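Local atomic coordinates of sporulation-control protein spo0M (Bacillus subtilis, PDB entry 5CL2), a protein that controls the expression of spo0A and is required for cells to pass the morphological stage 0 of sporulation. Residues D59-K64 and G208-L213; T51-V56 and L163-E168. All coordinates share one frame; numbering follows the deposited sequence.

Contact 1 (D59-K64 and G208-L213)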
loop_
_atom_site.group_PDB
_atom_site.type_symbol
_atom_site.label_atom_id
_atom_site.label_comp_id
_atom_site.label_asym_id
_atom_site.label_seq_id
_atom_site.Cartn_x
_atom_site.Cartn_y
_atom_site.Cartn_z
ATOM N N ASP A 59 22.225 -10.800 -11.184
ATOM C CA ASP A 59 21.689 -12.041 -11.756
ATOM C C ASP A 59 21.674 -13.258 -10.802
ATOM O O ASP A 59 21.813 -14.400 -11.256
ATOM C CB ASP A 59 22.440 -12.422 -13.041
ATOM C CG ASP A 59 22.182 -11.437 -14.191
ATOM O OD1 ASP A 59 20.995 -11.162 -14.484
ATOM O OD2 ASP A 59 23.167 -10.950 -14.801
ATOM N N GLU A 60 21.472 -13.040 -9.503
ATOM C CA GLU A 60 21.126 -14.182 -8.654
ATOM C C GLU A 60 19.828 -13.876 -7.923
ATOM O O GLU A 60 19.570 -12.728 -7.496
ATOM C CB GLU A 60 22.234 -14.521 -7.639
ATOM C CG GLU A 60 22.897 -13.307 -7.035
ATOM C CD GLU A 60 24.319 -13.515 -6.535
ATOM O OE1 GLU A 60 24.875 -14.628 -6.703
ATOM O OE2 GLU A 60 24.892 -12.518 -6.021
ATOM N N GLU A 61 19.000 -14.914 -7.849
ATOM C CA GLU A 61 17.729 -14.888 -7.146
ATOM C C GLU A 61 17.928 -15.096 -5.645
ATOM O O GLU A 61 18.589 -16.043 -5.222
ATOM C CB GLU A 61 16.799 -15.963 -7.701
ATOM C CG GLU A 61 16.290 -15.680 -9.110
ATOM C CD GLU A 61 15.365 -16.775 -9.613
ATOM O OE1 GLU A 61 15.244 -17.816 -8.916
ATOM O OE2 GLU A 61 14.756 -16.583 -10.689
ATOM N N HIS A 62 17.386 -14.169 -4.863
ATOM C CA HIS A 62 17.241 -14.292 -3.413
ATOM C C HIS A 62 15.744 -14.280 -3.154
ATOM O O HIS A 62 15.066 -13.388 -3.666
ATOM C CB HIS A 62 17.924 -13.121 -2.679
ATOM C CG HIS A 62 19.349 -12.911 -3.082
ATOM N ND1 HIS A 62 20.389 -13.653 -2.557
ATOM C CD2 HIS A 62 19.907 -12.072 -3.986
ATOM C CE1 HIS A 62 21.527 -13.268 -3.113
ATOM N NE2 HIS A 62 21.262 -12.310 -3.984
ATOM N N ARG A 63 15.207 -15.246 -2.414
ATOM C CA ARG A 63 13.805 -15.165 -2.014
ATOM C C ARG A 63 13.670 -14.720 -0.557
ATOM O O ARG A 63 14.365 -15.212 0.335
ATOM C CB ARG A 63 13.071 -16.478 -2.214
ATOM C CG ARG A 63 12.643 -16.719 -3.618
ATOM C CD ARG A 63 11.852 -18.009 -3.731
ATOM N NE ARG A 63 11.503 -18.262 -5.125
ATOM C CZ ARG A 63 10.377 -17.851 -5.707
ATOM N NH1 ARG A 63 9.464 -17.148 -5.025
ATOM N NH2 ARG A 63 10.168 -18.140 -6.985
ATOM N N LYS A 64 12.771 -13.760 -0.354
ATOM C CA LYS A 64 12.593 -13.061 0.902
ATOM C C LYS A 64 11.177 -13.241 1.402
ATOM O O LYS A 64 10.222 -13.129 0.623
ATOM C CB LYS A 64 12.917 -11.578 0.725
ATOM C CG LYS A 64 12.935 -10.762 1.994
ATOM C CD LYS A 64 13.598 -9.412 1.753
ATOM C CE LYS A 64 13.504 -8.509 2.979
ATOM N NZ LYS A 64 12.118 -8.003 3.223
ATOM N N GLY A 208 15.905 -9.142 -20.144
ATOM C CA GLY A 208 16.572 -9.535 -18.904
ATOM C C GLY A 208 16.236 -8.648 -17.712
ATOM O O GLY A 208 17.095 -8.349 -16.879
ATOM N N LEU A 209 14.983 -8.213 -17.647
ATOM C CA LEU A 209 14.489 -7.403 -16.529
ATOM C C LEU A 209 13.804 -8.289 -15.483
ATOM O O LEU A 209 12.996 -9.151 -15.833
ATOM C CB LEU A 209 13.501 -6.334 -17.012
ATOM C CG LEU A 209 13.985 -5.328 -18.058
ATOM C CD1 LEU A 209 12.818 -4.537 -18.604
ATOM C CD2 LEU A 209 15.029 -4.408 -17.460
ATOM N N ARG A 210 14.148 -8.080 -14.210
ATOM C CA ARG A 210 13.488 -8.745 -13.079
ATOM C C ARG A 210 13.143 -7.698 -12.035
ATOM O O ARG A 210 13.939 -6.787 -11.762
ATOM C CB ARG A 210 14.360 -9.837 -12.446
ATOM C CG ARG A 210 14.530 -11.124 -13.261
ATOM C CD ARG A 210 13.217 -11.913 -13.412
ATOM N NE ARG A 210 12.690 -12.533 -12.189
ATOM C CZ ARG A 210 13.101 -13.701 -11.684
ATOM N NH1 ARG A 210 14.061 -14.396 -12.279
ATOM N NH2 ARG A 210 12.544 -14.188 -10.587
ATOM N N GLY A 211 11.945 -7.801 -11.474
ATOM C CA GLY A 211 11.509 -6.840 -10.479
ATOM C C GLY A 211 11.121 -5.521 -11.111
ATOM O O GLY A 211 11.427 -5.278 -12.277
ATOM N N TRP A 212 10.468 -4.656 -10.336
ATOM C CA TRP A 212 9.959 -3.399 -10.862
ATOM C C TRP A 212 10.582 -2.218 -10.135
ATOM O O TRP A 212 10.244 -1.943 -8.969
ATOM C CB TRP A 212 8.440 -3.397 -10.739
ATOM C CG TRP A 212 7.866 -4.552 -11.501
ATOM C CD1 TRP A 212 7.864 -5.870 -11.124
ATOM C CD2 TRP A 212 7.257 -4.523 -12.797
ATOM N NE1 TRP A 212 7.276 -6.651 -12.085
ATOM C CE2 TRP A 212 6.884 -5.827 -13.144
ATOM C CE3 TRP A 212 6.966 -3.487 -13.705
ATOM C CZ2 TRP A 212 6.254 -6.162 -14.329
ATOM C CZ3 TRP A 212 6.329 -3.804 -14.890
ATOM C CH2 TRP A 212 5.982 -5.127 -15.195
ATOM N N LEU A 213 11.475 -1.511 -10.839
ATOM C CA LEU A 213 12.352 -0.515 -10.218
ATOM C C LEU A 213 12.399 0.802 -10.984
ATOM O O LEU A 213 12.204 0.840 -12.204
ATOM C CB LEU A 213 13.777 -1.057 -10.082
ATOM C CG LEU A 213 14.004 -2.525 -9.709
ATOM C CD1 LEU A 213 15.469 -2.881 -9.908
ATOM C CD2 LEU A 213 13.547 -2.823 -8.296
#
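Arg210 and Glu61 form a salt bridge at the protein surface. Glu61 lies on strand 60-79, an outermost strand of a five-stranded sheet. Arg210 lies in the loop between strands 195-202 and 224-229. The Arg210 side chain starts with CB directed at the strand. CB and CG pass beside Val56, on the neighbouring strand 40-57. The chain then bends at chi2 (-66°) and again at chi3, which carries the guanidinium across to Glu61. NE turns to a different acid and makes a salt bridge with Glu154 OE1. CZ sits 3.5 Å from Glu61 OE2 and puts both terminal nitrogens near that one oxygen. Arg210 NH1 gives the stronger bond to Glu61 OE2, 2.8 Å long, with an N-H...O angle of 161°. Arg210 NH2 reaches the same OE2 at 3.3 Å, and this bond is weak and more bent. NH2 also packs against Val54. OE2 lies at the guanidinium edge, in its plane, and receives NH1 with its anti lone pair, on the side away from OE1. The carboxylate and guanidinium planes stand 87° apart, so the pair is not the coplanar two-oxygen kind. Glu61 is extended beyond CG, which lets its carboxylate meet the bent arginine. Arg63 NH2 comes within 5.9 Å of Arg210 NH2. These like charges each have an acidic partner, since Arg63 also forms a salt bridge with Asp152. Arg210 is thus shared between Glu61 and Glu154, which lie on two different sheets. This probably favours the ionised form of both acids. The single-oxygen grip on the exposed Glu61 implies a polar tie at the surface, with little apolar packing between the two segments. Val54 and Val56 of strand 40-57 give the arginine its apolar support.

Contact 2 (T51-V56 and L163-E168)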
loop_
_atom_site.group_PDB
_atom_site.type_symbol
_atom_site.label_atom_id
_atom_site.label_comp_id
_atom_site.label_asym_id
_atom_site.label_seq_id
_atom_site.Cartn_x
_atom_site.Cartn_y
_atom_site.Cartn_z
ATOM N N THR A 51 4.042 -14.910 2.434
ATOM C CA THR A 51 4.468 -15.503 1.187
ATOM C C THR A 51 5.939 -15.160 1.042
ATOM O O THR A 51 6.559 -14.741 2.033
ATOM C CB THR A 51 3.614 -15.015 -0.009
ATOM O OG1 THR A 51 3.915 -15.816 -1.154
ATOM C CG2 THR A 51 3.823 -13.535 -0.293
ATOM N N ARG A 52 6.515 -15.437 -0.130
ATOM C CA ARG A 52 7.890 -15.070 -0.428
ATOM C C ARG A 52 7.938 -14.331 -1.768
ATOM O O ARG A 52 7.078 -14.519 -2.626
ATOM C CB ARG A 52 8.792 -16.298 -0.509
ATOM C CG ARG A 52 8.347 -17.466 0.315
ATOM C CD ARG A 52 9.065 -18.722 -0.139
ATOM N NE ARG A 52 8.823 -19.005 -1.551
ATOM C CZ ARG A 52 9.017 -20.193 -2.118
ATOM N NH1 ARG A 52 9.471 -21.216 -1.397
ATOM N NH2 ARG A 52 8.769 -20.356 -3.412
ATOM N N TYR A 53 8.942 -13.497 -1.960
ATOM C CA TYR A 53 9.075 -12.840 -3.242
ATOM C C TYR A 53 10.524 -12.789 -3.659
ATOM O O TYR A 53 11.426 -12.908 -2.818
ATOM C CB TYR A 53 8.450 -11.447 -3.218
ATOM C CG TYR A 53 9.146 -10.406 -2.374
ATOM C CD1 TYR A 53 8.924 -10.315 -1.002
ATOM C CD2 TYR A 53 10.001 -9.482 -2.962
ATOM C CE1 TYR A 53 9.556 -9.329 -0.240
ATOM C CE2 TYR A 53 10.626 -8.498 -2.225
ATOM C CZ TYR A 53 10.407 -8.413 -0.877
ATOM O OH TYR A 53 11.059 -7.413 -0.186
ATOM N N VAL A 54 10.742 -12.631 -4.965
ATOM C CA VAL A 54 12.094 -12.716 -5.509
ATOM C C VAL A 54 12.708 -11.332 -5.588
ATOM O O VAL A 54 12.058 -10.352 -5.970
ATOM C CB VAL A 54 12.127 -13.369 -6.906
ATOM C CG1 VAL A 54 13.575 -13.538 -7.377
ATOM C CG2 VAL A 54 11.453 -14.713 -6.875
ATOM N N ILE A 55 13.964 -11.275 -5.172
ATOM C CA ILE A 55 14.839 -10.132 -5.348
ATOM C C ILE A 55 16.070 -10.580 -6.132
ATOM O O ILE A 55 16.798 -11.479 -5.705
ATOM C CB ILE A 55 15.290 -9.545 -4.010
ATOM C CG1 ILE A 55 14.103 -8.970 -3.228
ATOM C CG2 ILE A 55 16.384 -8.512 -4.222
ATOM C CD1 ILE A 55 14.526 -8.437 -1.885
ATOM N N VAL A 56 16.294 -9.973 -7.291
ATOM C CA VAL A 56 17.449 -10.335 -8.100
ATOM C C VAL A 56 18.554 -9.293 -7.957
ATOM O O VAL A 56 18.319 -8.103 -8.116
ATOM C CB VAL A 56 17.057 -10.513 -9.569
ATOM C CG1 VAL A 56 18.267 -10.899 -10.413
ATOM C CG2 VAL A 56 15.974 -11.583 -9.678
ATOM N N LEU A 163 2.174 -3.941 -0.067
ATOM C CA LEU A 163 3.214 -4.970 0.000
ATOM C C LEU A 163 4.427 -4.573 -0.864
ATOM O O LEU A 163 4.295 -3.829 -1.812
ATOM C CB LEU A 163 2.637 -6.299 -0.461
ATOM C CG LEU A 163 1.418 -6.698 0.361
ATOM C CD1 LEU A 163 0.800 -7.977 -0.214
ATOM C CD2 LEU A 163 1.849 -6.902 1.837
ATOM N N PRO A 164 5.616 -5.061 -0.507
ATOM C CA PRO A 164 6.874 -4.812 -1.218
ATOM C C PRO A 164 6.975 -5.494 -2.582
ATOM O O PRO A 164 7.913 -5.209 -3.342
ATOM C CB PRO A 164 7.929 -5.363 -0.259
ATOM C CG PRO A 164 7.159 -6.409 0.597
ATOM C CD PRO A 164 5.809 -5.795 0.760
ATOM N N PHE A 165 6.053 -6.405 -2.874
ATOM C CA PHE A 165 6.090 -7.175 -4.113
ATOM C C PHE A 165 4.821 -7.058 -4.954
ATOM O O PHE A 165 3.796 -6.608 -4.473
ATOM C CB PHE A 165 6.330 -8.651 -3.794
ATOM C CG PHE A 165 5.208 -9.274 -3.018
ATOM C CD1 PHE A 165 4.105 -9.812 -3.669
ATOM C CD2 PHE A 165 5.257 -9.311 -1.624
ATOM C CE1 PHE A 165 3.061 -10.374 -2.940
ATOM C CE2 PHE A 165 4.229 -9.869 -0.900
ATOM C CZ PHE A 165 3.125 -10.395 -1.564
ATOM N N VAL A 166 4.876 -7.473 -6.218
ATOM C CA VAL A 166 3.628 -7.686 -6.951
ATOM C C VAL A 166 3.635 -9.075 -7.565
ATOM O O VAL A 166 4.703 -9.646 -7.784
ATOM C CB VAL A 166 3.409 -6.629 -8.080
ATOM C CG1 VAL A 166 3.302 -5.254 -7.489
ATOM C CG2 VAL A 166 4.527 -6.690 -9.100
ATOM N N GLN A 167 2.462 -9.635 -7.841
ATOM C CA GLN A 167 2.466 -10.905 -8.546
ATOM C C GLN A 167 2.517 -10.631 -10.062
ATOM O O GLN A 167 1.636 -9.999 -10.624
ATOM C CB GLN A 167 1.253 -11.773 -8.187
ATOM C CG GLN A 167 1.337 -13.144 -8.839
ATOM C CD GLN A 167 0.377 -14.188 -8.265
ATOM O OE1 GLN A 167 -0.755 -13.887 -7.883
ATOM N NE2 GLN A 167 0.839 -15.432 -8.216
ATOM N N GLU A 168 3.577 -11.104 -10.700
ATOM C CA GLU A 168 3.797 -10.923 -12.122
ATOM C C GLU A 168 3.445 -12.207 -12.879
ATOM O O GLU A 168 4.022 -13.278 -12.614
ATOM C CB GLU A 168 5.249 -10.532 -12.390
ATOM C CG GLU A 168 5.568 -10.236 -13.864
ATOM C CD GLU A 168 6.995 -9.752 -14.046
ATOM O OE1 GLU A 168 7.654 -9.449 -13.029
ATOM O OE2 GLU A 168 7.465 -9.661 -15.199
#
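Tyr53 packs on Phe165 and Pro164 where two beta-sheets of this arrestin-clan protein meet. Tyr53 and Thr51 lie on strand 40-57 of the mixed sheet, and Phe165 begins strand 165-173 of the last sheet. No hydrogen bond links the two segments.

The two aromatic rings are near parallel but slid apart, so they barely overlap. Their planes are 27° apart and their centroids 5.7 Å. Much of the contact is made at the ring bases, where Tyr53 CB meets Phe165 CB at 3.6 Å. In both residues CG lies between the backbone N and the carbonyl carbon (chi1 69° for Tyr53, 65° for Phe165), which sends each ring off from this CB-CB contact displaced from the other.

The remaining contacts set aliphatic groups against the aromatic residues. Pro164 lies across the outer end of Tyr53 at about a right angle, with CG 3.9 Å from Tyr53 CE1 and CB near Tyr53 OH. Leu163 CB covers one face of the Phe165 ring toward its rim. Cys153 touches both aromatic residues from strand 146-155.

Thr51 divides its branches: OG1 is hydrogen-bonded to the carbonyl O of Glu105, while the CG2 methyl reaches Phe165 CZ at 3.5 Å.

From the N terminus, the chain runs through 51-56, turns, and returns through 59-64 on the next strand of the same sheet. These two segments are joined by backbone hydrogen bonds, such as His62 O to Ile55 N. Contact 2 closes first, when the chain reaches 163-168 after 106 intervening residues. Contact 1 closes later at 208-213, with 143 residues between its segments. The two closures therefore cross rather than nest. Their centres are about 9 Å apart. Together they tie one beta hairpin to the last sheet: contact 2 reaches its strand 165-173, and contact 1 reaches a loop between two of its strands.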